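Local coordinates for protein BrkA translocator (Bordetella pertussis, PDB 3QQ2) that forms the outer-membrane beta-barrel pore that translocates the passenger domain of an autotransporter which inhibits the classical pathway of complement activation, at residues Asp19-Ala25 / Ala278-Phe284; Asp82-Lys86 / Gln118-Thr124; Glu161-Thr167 / Asn185-Arg191; Val208-Leu214 / Glu243-Asp249; Ala260-Tyr264 / Pro273-His277. The protein carries 1 engineered substitution. All coordinates share one frame; numbering follows the deposited sequence.

Interaction 1 (Asp19-Ala25 / Ala278-Phe284); sequences DAGGPWA and AGYRYSF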
# COMPACT_ATOMS: atom_id res chain seq x y z
N ASP A 19 33.94 16.48 36.32
CA ASP A 19 33.85 15.79 35.01
C ASP A 19 34.46 16.72 33.96
O ASP A 19 34.14 17.91 33.92
CB ASP A 19 32.39 15.48 34.72
CG ASP A 19 32.20 14.34 33.73
OD1 ASP A 19 32.43 14.58 32.53
OD2 ASP A 19 31.80 13.22 34.15
N ALA A 20 35.38 16.19 33.15
CA ALA A 20 35.92 16.92 32.01
C ALA A 20 35.45 16.26 30.71
O ALA A 20 36.07 16.44 29.64
CB ALA A 20 37.43 16.92 32.07
N GLY A 21 34.37 15.49 30.81
CA GLY A 21 33.86 14.70 29.70
C GLY A 21 34.09 13.22 29.96
O GLY A 21 34.74 12.87 30.95
N GLY A 22 33.54 12.37 29.09
CA GLY A 22 33.73 10.91 29.19
C GLY A 22 32.88 10.09 28.22
O GLY A 22 32.13 10.65 27.43
N PRO A 23 33.04 8.76 28.23
CA PRO A 23 32.19 7.89 27.45
C PRO A 23 30.95 7.58 28.26
O PRO A 23 30.99 7.68 29.48
CB PRO A 23 33.02 6.62 27.34
CG PRO A 23 33.74 6.56 28.63
CD PRO A 23 34.09 8.00 28.93
N TRP A 24 29.86 7.22 27.58
CA TRP A 24 28.61 6.84 28.26
C TRP A 24 27.79 5.84 27.45
O TRP A 24 27.93 5.76 26.25
CB TRP A 24 27.77 8.07 28.66
CG TRP A 24 27.44 8.98 27.53
CD1 TRP A 24 28.12 10.11 27.17
CD2 TRP A 24 26.33 8.87 26.62
NE1 TRP A 24 27.50 10.71 26.08
CE2 TRP A 24 26.40 9.97 25.74
CE3 TRP A 24 25.28 7.96 26.48
CZ2 TRP A 24 25.48 10.17 24.72
CZ3 TRP A 24 24.36 8.16 25.48
CH2 TRP A 24 24.47 9.26 24.60
N ALA A 25 26.98 5.04 28.13
CA ALA A 25 26.03 4.19 27.44
C ALA A 25 24.66 4.27 28.10
O ALA A 25 24.54 4.27 29.34
CB ALA A 25 26.52 2.76 27.39
N ALA A 278 18.07 3.13 31.80
CA ALA A 278 19.25 2.83 32.61
C ALA A 278 20.39 3.50 31.91
O ALA A 278 20.41 3.52 30.68
CB ALA A 278 19.49 1.36 32.69
N GLY A 279 21.33 4.05 32.65
CA GLY A 279 22.45 4.73 32.02
C GLY A 279 23.71 4.65 32.84
O GLY A 279 23.63 4.73 34.07
N TYR A 280 24.86 4.51 32.17
CA TYR A 280 26.17 4.53 32.82
C TYR A 280 27.09 5.58 32.20
O TYR A 280 27.14 5.70 30.98
CB TYR A 280 26.86 3.15 32.75
CG TYR A 280 28.35 3.22 33.10
CD1 TYR A 280 29.30 3.56 32.13
CD2 TYR A 280 28.80 2.99 34.39
CE1 TYR A 280 30.66 3.66 32.44
CE2 TYR A 280 30.16 3.07 34.71
CZ TYR A 280 31.08 3.41 33.72
OH TYR A 280 32.41 3.51 34.02
N ARG A 281 27.86 6.28 33.03
CA ARG A 281 28.85 7.25 32.54
C ARG A 281 30.14 7.18 33.35
O ARG A 281 30.09 7.07 34.58
CB ARG A 281 28.28 8.68 32.55
CG ARG A 281 29.34 9.78 32.36
CD ARG A 281 28.73 11.16 32.20
NE ARG A 281 29.73 12.19 31.93
CZ ARG A 281 30.03 12.68 30.71
NH1 ARG A 281 29.40 12.24 29.61
NH2 ARG A 281 30.98 13.60 30.58
N TYR A 282 31.27 7.26 32.65
CA TYR A 282 32.63 7.19 33.22
C TYR A 282 33.22 8.58 33.13
O TYR A 282 33.32 9.16 32.05
CB TYR A 282 33.48 6.21 32.40
CG TYR A 282 34.80 5.72 33.02
CD1 TYR A 282 35.59 6.55 33.81
CD2 TYR A 282 35.29 4.41 32.75
CE1 TYR A 282 36.78 6.11 34.36
CE2 TYR A 282 36.50 3.96 33.29
CZ TYR A 282 37.23 4.83 34.10
OH TYR A 282 38.42 4.43 34.67
N SER A 283 33.62 9.12 34.28
CA SER A 283 34.14 10.48 34.35
C SER A 283 35.61 10.52 33.98
O SER A 283 36.24 11.59 33.95
CB SER A 283 33.89 11.05 35.73
OG SER A 283 32.52 11.37 35.83
N PHE A 284 36.13 9.33 33.69
CA PHE A 284 37.41 9.09 33.03
C PHE A 284 38.62 9.80 33.61
O PHE A 284 38.70 11.03 33.56
CB PHE A 284 37.33 9.32 31.51
CG PHE A 284 38.30 8.46 30.74
CD1 PHE A 284 39.65 8.81 30.66
CD2 PHE A 284 37.88 7.25 30.18
CE1 PHE A 284 40.56 8.00 30.00
CE2 PHE A 284 38.79 6.45 29.52
CZ PHE A 284 40.13 6.82 29.44
OXT PHE A 284 39.54 9.15 34.11
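The seam that closes the autotransporter beta-barrel runs between Asp19-Ala25 and Ala278-Phe284, where the first strand of the domain meets the last, and Arg281 clasps Asp19 at its end. Strands 21-25 and 278-282 are antiparallel, at 165°. Ala25 and Tyr280 form the hydrogen-bonded pair: Ala25 N reaches Tyr280 O at 2.9 Å, and Tyr280 N returns the bond to Ala25 O at 2.9 Å. Further along, Tyr282 N donates to Pro23 O at 3.2 Å. Beyond that point side chains take over. Arg281 is extended from CG to NE, with CG anti to the backbone N (chi1 167°), which carries the guanidinium past Trp24 to the carboxylate of Asp19. The grip is side-on: NH2 bonds OD1 of Asp19 at 2.6 Å and NE bonds its OD2 at 3.2 Å, with the two flat groups 33° apart. A salt bridge from Arg281 NH2 to Asp54 gives the arginine a second acidic partner, and Trp24 NE1 bonds Tyr95 OH; these links to other strands are consistent with Trp24 and Arg281 facing the barrel lumen. Away from the salt bridge, Pro23 CG packs on Tyr282 CB at 3.8 Å. Both carboxylate oxygens of Asp19 have two donors, arriving from opposite faces of its plane: Gly21 N completes an Asx turn on OD1 at 2.7 Å, while Ser283 OG donates to OD2 at 2.6 Å.

Interaction 2 (Asp82-Lys86 / Gln118-Thr124); sequences DGGGK and QYNIAGT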
# COMPACT_ATOMS: atom_id res chain seq x y z
N ASP A 82 -5.49 -7.59 13.20
CA ASP A 82 -4.54 -7.48 12.08
C ASP A 82 -3.11 -8.06 12.30
O ASP A 82 -2.90 -9.28 12.34
CB ASP A 82 -4.47 -5.99 11.64
CG ASP A 82 -5.77 -5.20 11.97
OD1 ASP A 82 -6.86 -5.55 11.45
OD2 ASP A 82 -5.69 -4.22 12.76
N GLY A 83 -2.14 -7.16 12.38
CA GLY A 83 -0.75 -7.50 12.61
C GLY A 83 -0.08 -6.21 13.02
O GLY A 83 -0.60 -5.48 13.87
N GLY A 84 1.06 -5.91 12.40
CA GLY A 84 1.70 -4.61 12.58
C GLY A 84 3.14 -4.63 12.14
O GLY A 84 3.59 -5.62 11.56
N GLY A 85 3.85 -3.54 12.43
CA GLY A 85 5.22 -3.37 11.96
C GLY A 85 6.30 -3.77 12.95
O GLY A 85 6.03 -4.00 14.12
N LYS A 86 7.52 -3.86 12.43
CA LYS A 86 8.76 -3.90 13.20
C LYS A 86 9.57 -2.70 12.70
O LYS A 86 9.41 -2.29 11.55
CB LYS A 86 9.52 -5.18 12.90
CG LYS A 86 8.79 -6.47 13.24
CD LYS A 86 9.12 -6.90 14.66
CE LYS A 86 8.08 -7.82 15.26
NZ LYS A 86 8.45 -9.24 15.07
N GLN A 118 9.30 -3.22 8.36
CA GLN A 118 8.58 -4.26 7.66
C GLN A 118 7.16 -4.25 8.19
O GLN A 118 6.89 -4.89 9.20
CB GLN A 118 9.19 -5.63 7.90
CG GLN A 118 10.71 -5.71 7.87
CD GLN A 118 11.23 -6.81 8.82
OE1 GLN A 118 12.39 -7.24 8.72
NE2 GLN A 118 10.37 -7.26 9.75
N TYR A 119 6.25 -3.55 7.54
CA TYR A 119 4.86 -3.56 7.99
C TYR A 119 4.14 -4.79 7.51
O TYR A 119 4.50 -5.37 6.48
CB TYR A 119 4.13 -2.27 7.60
CG TYR A 119 4.33 -1.18 8.63
CD1 TYR A 119 3.34 -0.87 9.56
CD2 TYR A 119 5.56 -0.50 8.70
CE1 TYR A 119 3.56 0.11 10.52
CE2 TYR A 119 5.78 0.49 9.66
CZ TYR A 119 4.78 0.79 10.56
OH TYR A 119 5.02 1.76 11.50
N ASN A 120 3.13 -5.20 8.26
CA ASN A 120 2.36 -6.38 7.87
C ASN A 120 0.90 -6.37 8.33
O ASN A 120 0.61 -6.74 9.46
CB ASN A 120 3.05 -7.63 8.37
CG ASN A 120 2.58 -8.84 7.65
OD1 ASN A 120 1.38 -9.02 7.46
ND2 ASN A 120 3.51 -9.68 7.20
N ILE A 121 -0.02 -5.97 7.46
CA ILE A 121 -1.39 -5.72 7.91
C ILE A 121 -2.38 -6.78 7.45
O ILE A 121 -2.01 -7.72 6.75
CB ILE A 121 -1.88 -4.30 7.49
CG1 ILE A 121 -0.82 -3.23 7.78
CG2 ILE A 121 -3.19 -3.93 8.19
CD1 ILE A 121 -0.42 -3.10 9.25
N ALA A 122 -3.63 -6.63 7.88
CA ALA A 122 -4.77 -7.40 7.40
C ALA A 122 -6.00 -6.49 7.43
O ALA A 122 -6.08 -5.57 8.25
CB ALA A 122 -4.99 -8.66 8.25
N GLY A 123 -6.94 -6.75 6.52
CA GLY A 123 -8.07 -5.85 6.32
C GLY A 123 -9.41 -6.32 6.84
O GLY A 123 -10.44 -5.76 6.47
N THR A 124 -9.40 -7.35 7.70
CA THR A 124 -10.63 -7.99 8.27
C THR A 124 -11.63 -8.53 7.22
O THR A 124 -12.53 -9.32 7.55
CB THR A 124 -11.39 -7.10 9.32
OG1 THR A 124 -12.35 -6.26 8.66
CG2 THR A 124 -10.43 -6.26 10.21
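Gly85 puts its CA over one face of the Tyr119 ring, 4.0 Å from the centroid and 13° off the normal, a CH-pi contact. The ring also packs against Tyr79 and, across the subunit boundary, Ala174 of the second subunit. Next to it, Lys86 and Gln118 exchange two weak backbone bonds, Lys86 N to Gln118 O at 3.4 Å and Gln118 N to Lys86 O at 3.3 Å. Their side chains cross obliquely; Gln118 has CG beside its backbone N (chi1 -42°), and the bend at chi2 brings NE2 alongside Lys86 CB and CG, 3.9 Å from Lys86 CB. Ile121 brings CD1 within 4.2 Å of Gly84 CA, and its side chain touches Ala174 of the second subunit as well. At the far end Asp82 turns its CB toward Ala122, CB to CB 4.3 Å, while its OD1 comes 3.8 Å from Thr124 CG2. No regular strand pairing survives there, although the two segments still run 172° apart. Such weakening is that of a barrel hairpin fraying into loops: strands 86-100 and 104-120 are losing their ladder at the end away from their short connecting turn.

Interaction 3 (Glu161-Thr167 / Asn185-Arg191); sequences EVMLWRT and NTATLGR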
# COMPACT_ATOMS: atom_id res chain seq x y z
N GLU A 161 11.39 20.96 28.05
CA GLU A 161 11.93 20.30 26.89
C GLU A 161 10.99 20.48 25.70
O GLU A 161 9.85 19.98 25.68
CB GLU A 161 12.17 18.80 27.18
CG GLU A 161 12.85 18.04 25.98
CD GLU A 161 13.05 16.53 26.20
OE1 GLU A 161 12.06 15.80 26.52
OE2 GLU A 161 14.21 16.06 26.04
N VAL A 162 11.46 21.22 24.72
CA VAL A 162 10.85 21.23 23.40
C VAL A 162 11.58 20.22 22.50
O VAL A 162 12.78 20.06 22.59
CB VAL A 162 10.80 22.68 22.81
CG1 VAL A 162 11.84 23.56 23.48
CG2 VAL A 162 11.00 22.68 21.29
N MET A 163 10.84 19.51 21.66
CA MET A 163 11.41 18.50 20.78
C MET A 163 10.80 18.63 19.37
O MET A 163 9.59 18.75 19.22
CB MET A 163 11.18 17.11 21.39
CG MET A 163 11.20 15.94 20.42
SD MET A 163 12.72 14.98 20.56
CE MET A 163 12.36 13.66 19.40
N LEU A 164 11.66 18.64 18.34
CA LEU A 164 11.21 18.69 16.94
C LEU A 164 11.72 17.45 16.24
O LEU A 164 12.86 17.06 16.44
CB LEU A 164 11.72 19.93 16.20
CG LEU A 164 11.57 21.39 16.72
CD1 LEU A 164 11.74 22.43 15.59
CD2 LEU A 164 10.25 21.65 17.47
N TRP A 165 10.89 16.81 15.43
CA TRP A 165 11.42 15.76 14.59
C TRP A 165 10.64 15.52 13.31
O TRP A 165 9.43 15.75 13.26
CB TRP A 165 11.57 14.47 15.37
CG TRP A 165 10.33 13.92 15.85
CD1 TRP A 165 9.77 14.14 17.05
CD2 TRP A 165 9.47 13.03 15.14
NE1 TRP A 165 8.60 13.44 17.16
CE2 TRP A 165 8.39 12.74 16.00
CE3 TRP A 165 9.49 12.45 13.86
CZ2 TRP A 165 7.33 11.90 15.62
CZ3 TRP A 165 8.44 11.61 13.49
CH2 TRP A 165 7.38 11.34 14.36
N ARG A 166 11.36 15.05 12.28
CA ARG A 166 10.74 14.69 11.02
C ARG A 166 11.10 13.30 10.58
O ARG A 166 12.21 12.84 10.72
CB ARG A 166 11.03 15.68 9.88
CG ARG A 166 9.83 15.70 8.88
CD ARG A 166 10.16 15.89 7.38
NE ARG A 166 10.07 17.29 6.95
CZ ARG A 166 11.12 18.07 6.68
NH1 ARG A 166 12.37 17.61 6.76
NH2 ARG A 166 10.92 19.33 6.29
N THR A 167 10.10 12.64 10.03
CA THR A 167 10.25 11.36 9.39
C THR A 167 10.04 11.61 7.90
O THR A 167 9.33 12.56 7.54
CB THR A 167 9.21 10.40 9.99
OG1 THR A 167 9.89 9.32 10.62
CG2 THR A 167 8.17 9.90 8.97
N ASN A 185 5.30 12.34 8.18
CA ASN A 185 4.89 13.13 9.33
C ASN A 185 6.07 13.91 9.93
O ASN A 185 7.21 13.53 9.77
CB ASN A 185 4.24 12.22 10.37
CG ASN A 185 5.12 11.03 10.73
OD1 ASN A 185 4.69 9.87 10.60
ND2 ASN A 185 6.35 11.29 11.17
N THR A 186 5.75 15.01 10.61
CA THR A 186 6.72 15.98 11.13
C THR A 186 6.13 16.58 12.41
O THR A 186 5.11 17.27 12.35
CB THR A 186 7.05 17.08 10.07
OG1 THR A 186 7.57 18.25 10.71
CG2 THR A 186 5.81 17.49 9.29
N ALA A 187 6.76 16.33 13.57
CA ALA A 187 6.11 16.58 14.89
C ALA A 187 6.87 17.39 15.97
O ALA A 187 8.01 17.07 16.32
CB ALA A 187 5.63 15.25 15.50
N THR A 188 6.20 18.40 16.52
CA THR A 188 6.65 19.12 17.73
C THR A 188 6.19 18.49 19.07
O THR A 188 5.10 17.95 19.15
CB THR A 188 6.24 20.61 17.67
OG1 THR A 188 7.19 21.33 16.89
CG2 THR A 188 6.19 21.23 19.06
N LEU A 189 7.07 18.53 20.07
CA LEU A 189 6.75 18.19 21.46
C LEU A 189 7.16 19.30 22.37
O LEU A 189 8.22 19.91 22.18
CB LEU A 189 7.47 16.93 21.94
CG LEU A 189 6.72 15.60 21.82
CD1 LEU A 189 6.50 15.23 20.33
CD2 LEU A 189 7.41 14.46 22.58
N GLY A 190 6.29 19.58 23.34
CA GLY A 190 6.59 20.39 24.53
C GLY A 190 6.60 19.45 25.72
O GLY A 190 5.83 18.48 25.73
N ARG A 191 7.48 19.68 26.69
CA ARG A 191 7.44 18.91 27.93
C ARG A 191 7.80 19.66 29.23
O ARG A 191 8.87 20.25 29.37
CB ARG A 191 8.18 17.59 27.81
CG ARG A 191 8.15 16.74 29.08
CD ARG A 191 7.74 15.28 28.81
NE ARG A 191 8.77 14.42 28.19
CZ ARG A 191 9.04 14.38 26.89
NH1 ARG A 191 8.38 15.16 26.04
NH2 ARG A 191 9.97 13.55 26.42
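Trp165 and Ala187 face each other as a hydrogen-bonded antiparallel pair, Ala187 N giving to Trp165 O at 2.7 Å and Trp165 N to Ala187 O at 3.0 Å. The indole is set between its own backbone N and carbonyl carbon (chi1 64°), which swings it across to the other strand so that one face covers Ala187 CB, 3.8 Å from CZ2. At the next hydrogen-bonded pair, two residues along, Met163 and Leu189 lie side by side, CB to CB 3.8 Å, over their own pair of backbone bonds. At the other end from the indole, Glu161 and Arg191 point the same way. Glu161 OE1 is 3.1 Å from Arg191 NH2, yet it sits above the guanidinium plane, so charge alone links them and no N-H is aimed at it. Arg191 NH1 instead bonds Thr217 OG1 on strand 207-221, which would help to orient the group. Glu143 lies close to Glu161, and the arginine may ease that like-charge approach. Leu164 and Thr188 occupy the other, surface face, with Leu164 also on Trp140. The two strands are 170° apart; 154-173 bonds on to 130-149, and 186-201 to 207-221, the antiparallel up-and-down meander of an autotransporter barrel wall.

Interaction 4 (Val208-Leu214 / Glu243-Asp249); sequences VQPYARL and ELGAGVD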
# COMPACT_ATOMS: atom_id res chain seq x y z
N VAL A 208 24.33 8.36 46.31
CA VAL A 208 23.02 7.89 45.84
C VAL A 208 22.13 9.10 45.87
O VAL A 208 22.13 9.85 46.84
CB VAL A 208 22.41 6.76 46.72
CG1 VAL A 208 21.13 6.23 46.09
CG2 VAL A 208 23.36 5.61 46.83
N GLN A 209 21.39 9.31 44.79
CA GLN A 209 20.53 10.49 44.67
C GLN A 209 19.17 10.17 44.08
O GLN A 209 18.93 10.46 42.90
CB GLN A 209 21.23 11.56 43.83
CG GLN A 209 20.67 12.95 44.04
CD GLN A 209 20.65 13.76 42.77
OE1 GLN A 209 21.36 14.76 42.66
NE2 GLN A 209 19.84 13.35 41.81
N PRO A 210 18.27 9.59 44.89
CA PRO A 210 16.89 9.30 44.46
C PRO A 210 16.11 10.56 44.26
O PRO A 210 16.49 11.62 44.75
CB PRO A 210 16.28 8.55 45.65
CG PRO A 210 17.43 8.22 46.51
CD PRO A 210 18.47 9.27 46.30
N TYR A 211 15.02 10.44 43.50
CA TYR A 211 14.05 11.53 43.26
C TYR A 211 12.79 10.88 42.74
O TYR A 211 12.84 9.77 42.18
CB TYR A 211 14.56 12.49 42.18
CG TYR A 211 14.77 11.78 40.86
CD1 TYR A 211 13.71 11.61 39.97
CD2 TYR A 211 16.02 11.24 40.50
CE1 TYR A 211 13.89 10.94 38.78
CE2 TYR A 211 16.20 10.58 39.31
CZ TYR A 211 15.13 10.44 38.45
OH TYR A 211 15.29 9.79 37.26
N ALA A 212 11.66 11.55 42.92
CA ALA A 212 10.45 11.17 42.22
C ALA A 212 10.05 12.32 41.27
O ALA A 212 10.37 13.48 41.52
CB ALA A 212 9.39 10.83 43.18
N ARG A 213 9.38 11.98 40.16
CA ARG A 213 9.24 12.92 39.03
C ARG A 213 7.83 13.01 38.51
O ARG A 213 7.21 11.99 38.24
CB ARG A 213 10.15 12.50 37.85
CG ARG A 213 10.75 13.70 37.07
CD ARG A 213 11.32 13.36 35.70
NE ARG A 213 10.24 12.97 34.77
CZ ARG A 213 9.63 13.79 33.91
NH1 ARG A 213 9.98 15.07 33.82
NH2 ARG A 213 8.67 13.32 33.13
N LEU A 214 7.33 14.24 38.36
CA LEU A 214 6.02 14.45 37.74
C LEU A 214 6.17 15.24 36.46
O LEU A 214 6.85 16.27 36.45
CB LEU A 214 5.08 15.21 38.65
CG LEU A 214 3.82 15.77 37.97
CD1 LEU A 214 2.64 14.80 38.03
CD2 LEU A 214 3.46 17.07 38.61
N GLU A 243 2.75 12.23 33.38
CA GLU A 243 3.69 11.18 33.72
C GLU A 243 4.27 11.27 35.14
O GLU A 243 4.58 12.35 35.66
CB GLU A 243 4.78 11.03 32.63
CG GLU A 243 5.57 12.29 32.33
CD GLU A 243 5.70 12.62 30.85
OE1 GLU A 243 5.89 11.71 30.01
OE2 GLU A 243 5.62 13.82 30.52
N LEU A 244 4.37 10.08 35.74
CA LEU A 244 4.81 9.85 37.12
C LEU A 244 5.86 8.77 37.12
O LEU A 244 5.66 7.70 36.53
CB LEU A 244 3.65 9.38 37.99
CG LEU A 244 2.66 10.39 38.56
CD1 LEU A 244 3.38 11.44 39.41
CD2 LEU A 244 1.85 11.05 37.45
N GLY A 245 6.97 9.03 37.79
CA GLY A 245 8.07 8.09 37.81
C GLY A 245 9.04 8.42 38.91
O GLY A 245 8.85 9.40 39.64
N ALA A 246 10.07 7.61 39.03
CA ALA A 246 11.06 7.76 40.07
C ALA A 246 12.37 7.22 39.54
O ALA A 246 12.37 6.29 38.73
CB ALA A 246 10.64 6.97 41.27
N GLY A 247 13.48 7.80 39.98
CA GLY A 247 14.79 7.28 39.62
C GLY A 247 15.84 7.36 40.71
O GLY A 247 15.62 7.94 41.77
N VAL A 248 16.99 6.76 40.44
CA VAL A 248 18.18 6.97 41.27
C VAL A 248 19.37 7.20 40.39
O VAL A 248 19.59 6.45 39.44
CB VAL A 248 18.52 5.77 42.16
CG1 VAL A 248 18.53 6.23 43.60
CG2 VAL A 248 17.55 4.62 41.97
N ASP A 249 20.14 8.25 40.70
CA ASP A 249 21.41 8.48 40.00
C ASP A 249 22.53 8.38 41.02
O ASP A 249 22.58 9.19 41.91
CB ASP A 249 21.49 9.85 39.30
CG ASP A 249 20.14 10.40 38.91
OD1 ASP A 249 19.35 10.63 39.85
OD2 ASP A 249 19.87 10.63 37.71
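Tyr211 lays its ring over Gly247, and this is the tight part of the contact. Gly247 CA is 3.8 Å from the ring centroid and 30° off the normal, a CH-pi contact that fits the aromatic rescue of glycine in antiparallel sheets. With chi1 at 61° the ring folds across to the partner strand instead of rising from its own. Beneath it Gly247 N donates to Tyr211 O at 3.0 Å and Tyr211 N to Gly247 O at 3.1 Å; Arg213 and Gly245 form the next hydrogen-bonded pair, Arg213 N to Gly245 O being 2.7 Å. Asp249 OD1 lies at the ring's edge, and Arg195 makes a cation-pi contact with the same ring. Arg213 and Glu243 run side by side, but Arg213 NH2 and Glu243 OE2 stay 4.0 Å apart, beyond a salt bridge: the guanidinium is held by Glu263 and Gln159. Pairing slackens at Gln209 and Asp249, whose two backbone bonds are weak. The opposite face carries apolar side-chain contacts at the surface: Leu214 CD1 meets Leu244 CD1 at 3.7 Å, Val208 CG1 meets Val248 CG1 at 3.6 Å, and Ala212 CB is 4.5 Å from Ala246 CB. In this transmembrane barrel that face probably meets lipid. The two strands, 165° apart, are flanked by strand 186-201 beyond 207-221 and by strand 256-267 beyond 241-252.

Interaction 5 (Ala260-Tyr264 / Pro273-His277); sequences ASYEY and PWSFH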
# COMPACT_ATOMS: atom_id res chain seq x y z
N ALA A 260 19.16 5.05 36.87
CA ALA A 260 18.05 4.21 36.49
C ALA A 260 16.78 4.97 36.88
O ALA A 260 16.76 5.66 37.90
CB ALA A 260 18.12 2.84 37.19
N SER A 261 15.75 4.89 36.04
CA SER A 261 14.45 5.48 36.33
C SER A 261 13.33 4.63 35.81
O SER A 261 13.50 3.85 34.88
CB SER A 261 14.34 6.89 35.74
OG SER A 261 14.48 6.86 34.33
N TYR A 262 12.17 4.77 36.43
CA TYR A 262 10.95 4.17 35.93
C TYR A 262 9.99 5.30 35.67
O TYR A 262 10.01 6.30 36.38
CB TYR A 262 10.39 3.18 36.94
CG TYR A 262 8.96 2.75 36.66
CD1 TYR A 262 7.99 2.83 37.66
CD2 TYR A 262 8.58 2.27 35.40
CE1 TYR A 262 6.67 2.44 37.43
CE2 TYR A 262 7.25 1.88 35.15
CZ TYR A 262 6.30 1.97 36.18
OH TYR A 262 4.98 1.61 35.97
N GLU A 263 9.18 5.16 34.62
CA GLU A 263 8.14 6.14 34.30
C GLU A 263 6.85 5.49 33.82
O GLU A 263 6.88 4.49 33.09
CB GLU A 263 8.64 7.15 33.27
CG GLU A 263 7.95 8.47 33.40
CD GLU A 263 8.50 9.56 32.46
OE1 GLU A 263 9.32 10.39 32.91
OE2 GLU A 263 8.08 9.59 31.28
N TYR A 264 5.73 6.05 34.28
CA TYR A 264 4.39 5.67 33.87
C TYR A 264 3.64 6.92 33.40
O TYR A 264 3.80 7.99 33.99
CB TYR A 264 3.64 5.01 35.03
CG TYR A 264 2.17 4.80 34.75
CD1 TYR A 264 1.18 5.18 35.67
CD2 TYR A 264 1.75 4.23 33.54
CE1 TYR A 264 -0.20 4.97 35.38
CE2 TYR A 264 0.39 4.04 33.24
CZ TYR A 264 -0.57 4.40 34.15
OH TYR A 264 -1.88 4.18 33.80
N PRO A 273 2.17 1.97 30.17
CA PRO A 273 2.18 1.22 31.41
C PRO A 273 3.55 1.11 32.03
O PRO A 273 3.64 0.93 33.24
CB PRO A 273 1.69 -0.16 30.98
CG PRO A 273 0.88 0.10 29.78
CD PRO A 273 1.61 1.19 29.06
N TRP A 274 4.61 1.21 31.20
CA TRP A 274 6.00 1.20 31.69
C TRP A 274 7.02 1.76 30.74
O TRP A 274 6.92 1.60 29.55
CB TRP A 274 6.44 -0.19 32.17
CG TRP A 274 6.21 -1.28 31.22
CD1 TRP A 274 5.16 -2.14 31.20
CD2 TRP A 274 7.08 -1.68 30.15
NE1 TRP A 274 5.29 -3.05 30.16
CE2 TRP A 274 6.47 -2.79 29.51
CE3 TRP A 274 8.31 -1.22 29.67
CZ2 TRP A 274 7.04 -3.43 28.41
CZ3 TRP A 274 8.88 -1.85 28.57
CH2 TRP A 274 8.25 -2.95 27.95
N SER A 275 8.03 2.41 31.31
CA SER A 275 9.08 3.03 30.55
C SER A 275 10.32 3.07 31.43
O SER A 275 10.36 3.82 32.42
CB SER A 275 8.65 4.44 30.16
OG SER A 275 9.76 5.26 29.80
N PHE A 276 11.31 2.26 31.07
CA PHE A 276 12.58 2.14 31.82
C PHE A 276 13.73 2.81 31.08
O PHE A 276 13.79 2.75 29.86
CB PHE A 276 12.92 0.67 32.04
CG PHE A 276 11.81 -0.14 32.66
CD1 PHE A 276 11.10 -1.07 31.91
CD2 PHE A 276 11.46 0.03 34.01
CE1 PHE A 276 10.04 -1.83 32.48
CE2 PHE A 276 10.41 -0.72 34.60
CZ PHE A 276 9.71 -1.65 33.84
N HIS A 277 14.60 3.47 31.83
CA HIS A 277 15.86 4.01 31.32
C HIS A 277 16.95 3.61 32.31
O HIS A 277 16.77 3.73 33.52
CB HIS A 277 15.85 5.54 31.24
CG HIS A 277 14.89 6.12 30.25
ND1 HIS A 277 13.72 6.76 30.64
CD2 HIS A 277 14.94 6.22 28.90
CE1 HIS A 277 13.08 7.19 29.56
NE2 HIS A 277 13.80 6.88 28.50
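Ser261 and His277 satisfy each other's backbone, Ser261 N donating to His277 O at 3.0 Å and His277 N to Ser261 O at 3.3 Å. Two residues along, Glu263 N gives to Ser275 O at 2.8 Å, bent to 138° at the hydrogen. At the corner at Pro273, the carbonyl O of that residue accepts from Tyr262 OH at 3.1 Å, the donor tilted from the carbonyl plane. Tyr262 spans that distance because its CG stands anti to the backbone N (chi1 166°), sending the ring along toward Pro273. On the way the ring edge meets Trp274, with CE2 3.7 Å from Trp274 CB. Its ring and that of Phe276 are inclined by only 28°, but they are slid apart, centroids 5.5 Å from each other, so they touch at CD2 of Tyr262 and CE2 of Phe276, 3.6 Å, with little overlap. Across the sheet from these rings, the polar ends of Glu263 and Ser275 find partners on other strands: Glu263 OE1 forms a salt bridge with Arg213, and Ser275 OG bonds Glu30. Glu263 OE2 also lies near Glu243 OE1, a like-charge approach that might raise the proton affinity of one of them. The contact lies within the hairpin of strands 256-267 and 271-282; by backbone hydrogen bonds Tyr262 pairs with Ala246 on strand 241-252, and Trp274 and Phe276 with Arg31 and Ser29 on strand 21-34.

From the N terminus, interaction 1 opens at Asp19-Ala25 and closes only at Ala278-Phe284, joining first strand to last; the other four contacts nest inside that loop and follow one another in series without crossing. Interaction 2 closes first, at the ends of strands 86-100 and 104-120, about 40 Å from interaction 1, centre to centre. Interaction 3 then pairs strands 154-173 and 186-201, and it touches interaction 4 where Arg191 CD meets Glu243 OE2. Interactions 4 and 5 adjoin through neighbouring strands 241-252 and 256-267, linked by probable hydrogen bonds Ala246 O to Tyr262 N and Val248 N to Ala260 O. Strand 271-282 carries interaction 5 directly into interaction 1.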